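Local coordinates for putative epoxide hydrolase protein (Klebsiella pneumoniae subsp. pneumoniae, PDB 5BOV) that probably acts as a hydrolase of the alpha/beta-hydrolase fold, its activity on epoxides or monoacylglycerols being presumed and not established, at residues A[146-149]-A[150-154]; A[48-51]-A[52-56]. One frame throughout, in Å; residues are numbered along the deposited sequence.

In the fold
Following the chain from its N terminus, interaction 2 comes first, on helix 50-56, which connects strands 32-37 and 59-74 of the central sheet. The chain then runs through strands 104-108 and 127-133 before interaction 1 forms at the start of helix 150-155. This second region belongs to the run of helices that follows strand 127-133, from helix 141-144 on, a placement consistent with the lid inserted here in alpha/beta hydrolases. Each contact closes only a short local span: a loop onto the first turn of helix 150-155 in interaction 1, successive turns of helix 50-56 in interaction 2. They follow in series, neither nesting nor crossing, their centres about 38 Å apart on opposite sides of the chain's centre.

Interaction 1. Residues A[146-149]-A[150-154]; sequences KPLP and PQAEL
Leu148 and Glu153 meet across the first turn of helix 150-155, with Pro149 at the N-cap position between them. The evidence for a specific pairing is the bond from Leu148 N to Glu153 OE2, 2.9 Å long and nearly straight at the hydrogen (170°). At the acceptor it is less regular: the N-H comes from above the carboxylate, 76° out of its plane. Glu153 reaches back in two steps. Its CG sits beside the backbone N (chi1 -56°), which brings CG within 3.4 Å of Pro149 O; a single bend at chi2 then turns the carboxylate back over the preceding backbone, where OE2 also comes within 3.3 Å of Pro147 CA. The side chains of Leu148 and Glu153 cross at about a right angle, the CB of Leu148 lying 3.7 Å from Glu153 CD. That same CB packs on Ala152 CB at 3.8 Å, so the leucine covers both an apolar and a polar neighbour.

Pro149 contributes mainly through its carbonyl, whose O accepts the N-H of Glu153 (N to O 3.0 Å). Its ring fills the corner, CB against Pro150 CD at 3.6 Å and CD more loosely toward Ala152 CB. Further on, Ala152 O bonds Ser155 OG.

Pro149 has neither an N-H nor a polar side chain and the N3 residue is Ala152, so this is no capping box; Glu153, one residue further on, takes the amide of Leu148 just before the cap. Its carboxylate, close to the helix N terminus, would probably also gain from the helix dipole.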
loop_
_atom_site.group_PDB
_atom_site.type_symbol
_atom_site.label_atom_id
_atom_site.label_comp_id
_atom_site.label_asym_id
_atom_site.label_seq_id
_atom_site.Cartn_x
_atom_site.Cartn_y
_atom_site.Cartn_z
ATOM N N LYS A 146 17.367 -13.277 -4.258
ATOM C CA LYS A 146 18.069 -13.397 -5.531
ATOM C C LYS A 146 18.423 -12.016 -6.042
ATOM O O LYS A 146 17.595 -11.109 -5.997
ATOM C CB LYS A 146 17.209 -14.012 -6.642
ATOM C CG LYS A 146 16.544 -15.339 -6.357
ATOM C CD LYS A 146 17.495 -16.363 -5.898
ATOM C CE LYS A 146 16.810 -17.719 -6.100
ATOM N NZ LYS A 146 17.872 -18.748 -6.241
ATOM N N PRO A 147 19.639 -11.845 -6.567
ATOM C CA PRO A 147 20.035 -10.553 -7.042
ATOM C C PRO A 147 19.412 -10.204 -8.385
ATOM O O PRO A 147 19.130 -11.096 -9.179
ATOM C CB PRO A 147 21.578 -10.669 -7.186
ATOM C CG PRO A 147 21.791 -12.120 -7.490
ATOM C CD PRO A 147 20.752 -12.841 -6.641
ATOM N N LEU A 148 19.327 -8.903 -8.655
ATOM C CA LEU A 148 18.905 -8.299 -9.911
ATOM C C LEU A 148 20.083 -7.649 -10.552
ATOM O O LEU A 148 21.209 -7.601 -9.913
ATOM C CB LEU A 148 17.845 -7.254 -9.597
ATOM C CG LEU A 148 16.631 -7.777 -8.792
ATOM C CD1 LEU A 148 15.675 -6.597 -8.586
ATOM C CD2 LEU A 148 15.887 -8.864 -9.516
ATOM N N PRO A 149 19.950 -7.144 -11.794
ATOM C CA PRO A 149 21.092 -6.492 -12.425
ATOM C C PRO A 149 21.551 -5.266 -11.612
ATOM O O PRO A 149 20.781 -4.722 -10.836
ATOM C CB PRO A 149 20.631 -6.148 -13.851
ATOM C CG PRO A 149 19.550 -7.141 -14.107
ATOM C CD PRO A 149 18.852 -7.364 -12.766
ATOM N N PRO A 150 22.845 -4.913 -11.693
ATOM C CA PRO A 150 23.391 -3.842 -10.846
ATOM C C PRO A 150 22.548 -2.558 -10.821
ATOM O O PRO A 150 22.279 -1.986 -9.747
ATOM C CB PRO A 150 24.777 -3.594 -11.448
ATOM C CG PRO A 150 25.146 -4.902 -12.068
ATOM C CD PRO A 150 23.887 -5.519 -12.552
ATOM N N GLN A 151 22.071 -2.094 -11.966
ATOM C CA GLN A 151 21.288 -0.848 -11.976
ATOM C C GLN A 151 19.909 -0.989 -11.343
ATOM O O GLN A 151 19.403 -0.073 -10.710
ATOM C CB GLN A 151 21.137 -0.200 -13.358
ATOM C CG GLN A 151 22.398 0.102 -14.004
ATOM C CD GLN A 151 22.854 -0.992 -14.926
ATOM O OE1 GLN A 151 22.705 -2.330 -14.718
ATOM N NE2 GLN A 151 23.486 -0.476 -15.991
ATOM N N ALA A 152 19.330 -2.187 -11.391
ATOM C CA ALA A 152 18.128 -2.471 -10.636
ATOM C C ALA A 152 18.337 -2.464 -9.136
ATOM O O ALA A 152 17.521 -1.997 -8.387
ATOM C CB ALA A 152 17.527 -3.800 -11.055
ATOM N N GLU A 153 19.507 -2.954 -8.719
ATOM C CA GLU A 153 19.834 -2.942 -7.286
ATOM C C GLU A 153 20.009 -1.531 -6.804
ATOM O O GLU A 153 19.577 -1.208 -5.707
ATOM C CB GLU A 153 21.074 -3.815 -7.020
ATOM C CG GLU A 153 20.937 -5.276 -7.509
ATOM C CD GLU A 153 19.969 -6.128 -6.721
ATOM O OE1 GLU A 153 18.832 -5.623 -6.350
ATOM O OE2 GLU A 153 20.287 -7.303 -6.418
ATOM N N LEU A 154 20.599 -0.646 -7.635
ATOM C CA LEU A 154 20.749 0.758 -7.302
ATOM C C LEU A 154 19.381 1.417 -7.103
ATOM O O LEU A 154 19.192 2.181 -6.171
ATOM C CB LEU A 154 21.532 1.499 -8.391
ATOM C CG LEU A 154 21.656 3.018 -8.219
ATOM C CD1 LEU A 154 22.319 3.435 -6.964
ATOM C CD2 LEU A 154 22.387 3.585 -9.402
#

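Interaction 2. Residues A[48-51]-A[52-56]; sequences AQVA and PALAQ
The puckered ring of Pro52, the closest thing to a flat group in the contact, has Ala48 O at its rim beside the CD–CG bond, 3.2 Å from CG. Gln49 O stands above one face, displaced toward the CD corner and 3.5 Å from CD. At the N–CD side, Ala51 CB is displaced toward the other face; its 3.4 Å approach to Pro52 CD is tighter than usual van der Waals contact. Lacking an N-H, the proline cannot donate to Ala48 O, and CD and CG crowd that oxygen instead.

Beyond the proline the backbone bonds tighten: Ala53 N to Gln49 O is weak at 3.3 Å, Leu54 N to Val50 O shortens to 3.0 Å, and Ala55 N to Ala51 O to 2.9 Å. Helix 50-56 is the crossover of a beta-alpha-beta unit, linking strands 32-37 and 59-74 of the alpha/beta-hydrolase sheet. On its buried side Val50 and Leu54, one turn apart, run alongside each other in the same direction, with CG1 of Val50 3.8 Å from Leu54 CD1. Val50 places CG1 anti to its own N (chi1 168°), facing the next turn. Leu54 rests on Tyr59 and Val61 of strand 59-74, while Val50 reaches Phe294 and Val295 of helix 291-303.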
loop_
_atom_site.group_PDB
_atom_site.type_symbol
_atom_site.label_atom_id
_atom_site.label_comp_id
_atom_site.label_asym_id
_atom_site.label_seq_id
_atom_site.Cartn_x
_atom_site.Cartn_y
_atom_site.Cartn_z
ATOM N N ALA A 48 -6.434 11.976 -0.572
ATOM C CA ALA A 48 -7.225 13.118 -0.101
ATOM C C ALA A 48 -8.095 13.683 -1.177
ATOM O O ALA A 48 -9.079 14.398 -0.853
ATOM C CB ALA A 48 -6.327 14.190 0.484
ATOM N N GLN A 49 -7.722 13.557 -2.441
ATOM C CA GLN A 49 -8.575 13.953 -3.571
ATOM C C GLN A 49 -9.374 12.809 -4.147
ATOM O O GLN A 49 -10.592 12.963 -4.441
ATOM C CB GLN A 49 -7.800 14.682 -4.663
ATOM C CG GLN A 49 -7.186 15.937 -4.114
ATOM C CD GLN A 49 -6.420 16.718 -5.194
ATOM O OE1 GLN A 49 -5.367 16.294 -5.673
ATOM N NE2 GLN A 49 -6.922 17.926 -5.540
ATOM N N VAL A 50 -8.786 11.639 -4.220
ATOM C CA VAL A 50 -9.507 10.464 -4.727
ATOM C C VAL A 50 -10.718 10.139 -3.887
ATOM O O VAL A 50 -11.819 9.875 -4.427
ATOM C CB VAL A 50 -8.568 9.233 -4.757
ATOM C CG1 VAL A 50 -9.314 7.929 -5.002
ATOM C CG2 VAL A 50 -7.450 9.436 -5.752
ATOM N N ALA A 51 -10.566 10.132 -2.560
ATOM C CA ALA A 51 -11.646 9.645 -1.719
ATOM C C ALA A 51 -12.909 10.524 -1.761
ATOM O O ALA A 51 -14.000 10.000 -1.958
ATOM C CB ALA A 51 -11.118 9.430 -0.278
ATOM N N PRO A 52 -12.794 11.874 -1.676
ATOM C CA PRO A 52 -14.012 12.622 -1.701
ATOM C C PRO A 52 -14.660 12.562 -3.072
ATOM O O PRO A 52 -15.890 12.659 -3.142
ATOM C CB PRO A 52 -13.579 14.059 -1.365
ATOM C CG PRO A 52 -12.271 13.927 -0.673
ATOM C CD PRO A 52 -11.664 12.678 -1.142
ATOM N N ALA A 53 -13.863 12.405 -4.129
ATOM C CA ALA A 53 -14.441 12.293 -5.473
ATOM C C ALA A 53 -15.266 11.014 -5.571
ATOM O O ALA A 53 -16.384 11.021 -6.122
ATOM C CB ALA A 53 -13.351 12.244 -6.539
ATOM N N LEU A 54 -14.769 9.926 -5.056
ATOM C CA LEU A 54 -15.555 8.651 -5.013
ATOM C C LEU A 54 -16.776 8.780 -4.127
ATOM O O LEU A 54 -17.872 8.263 -4.468
ATOM C CB LEU A 54 -14.673 7.534 -4.554
ATOM C CG LEU A 54 -13.635 7.028 -5.556
ATOM C CD1 LEU A 54 -12.610 6.134 -4.901
ATOM C CD2 LEU A 54 -14.262 6.287 -6.716
ATOM N N ALA A 55 -16.611 9.409 -2.977
ATOM C CA ALA A 55 -17.752 9.616 -2.083
ATOM C C ALA A 55 -18.887 10.375 -2.726
ATOM O O ALA A 55 -20.072 10.034 -2.572
ATOM C CB ALA A 55 -17.337 10.311 -0.803
ATOM N N GLN A 56 -18.553 11.406 -3.496
ATOM C CA GLN A 56 -19.562 12.206 -4.260
ATOM C C GLN A 56 -20.253 11.448 -5.346
ATOM O O GLN A 56 -21.372 11.769 -5.700
ATOM C CB GLN A 56 -18.910 13.450 -4.750
ATOM C CG GLN A 56 -19.768 14.414 -5.509
ATOM C CD GLN A 56 -19.081 15.741 -5.793
ATOM O OE1 GLN A 56 -17.867 15.920 -5.496
ATOM N NE2 GLN A 56 -19.828 16.660 -6.395
#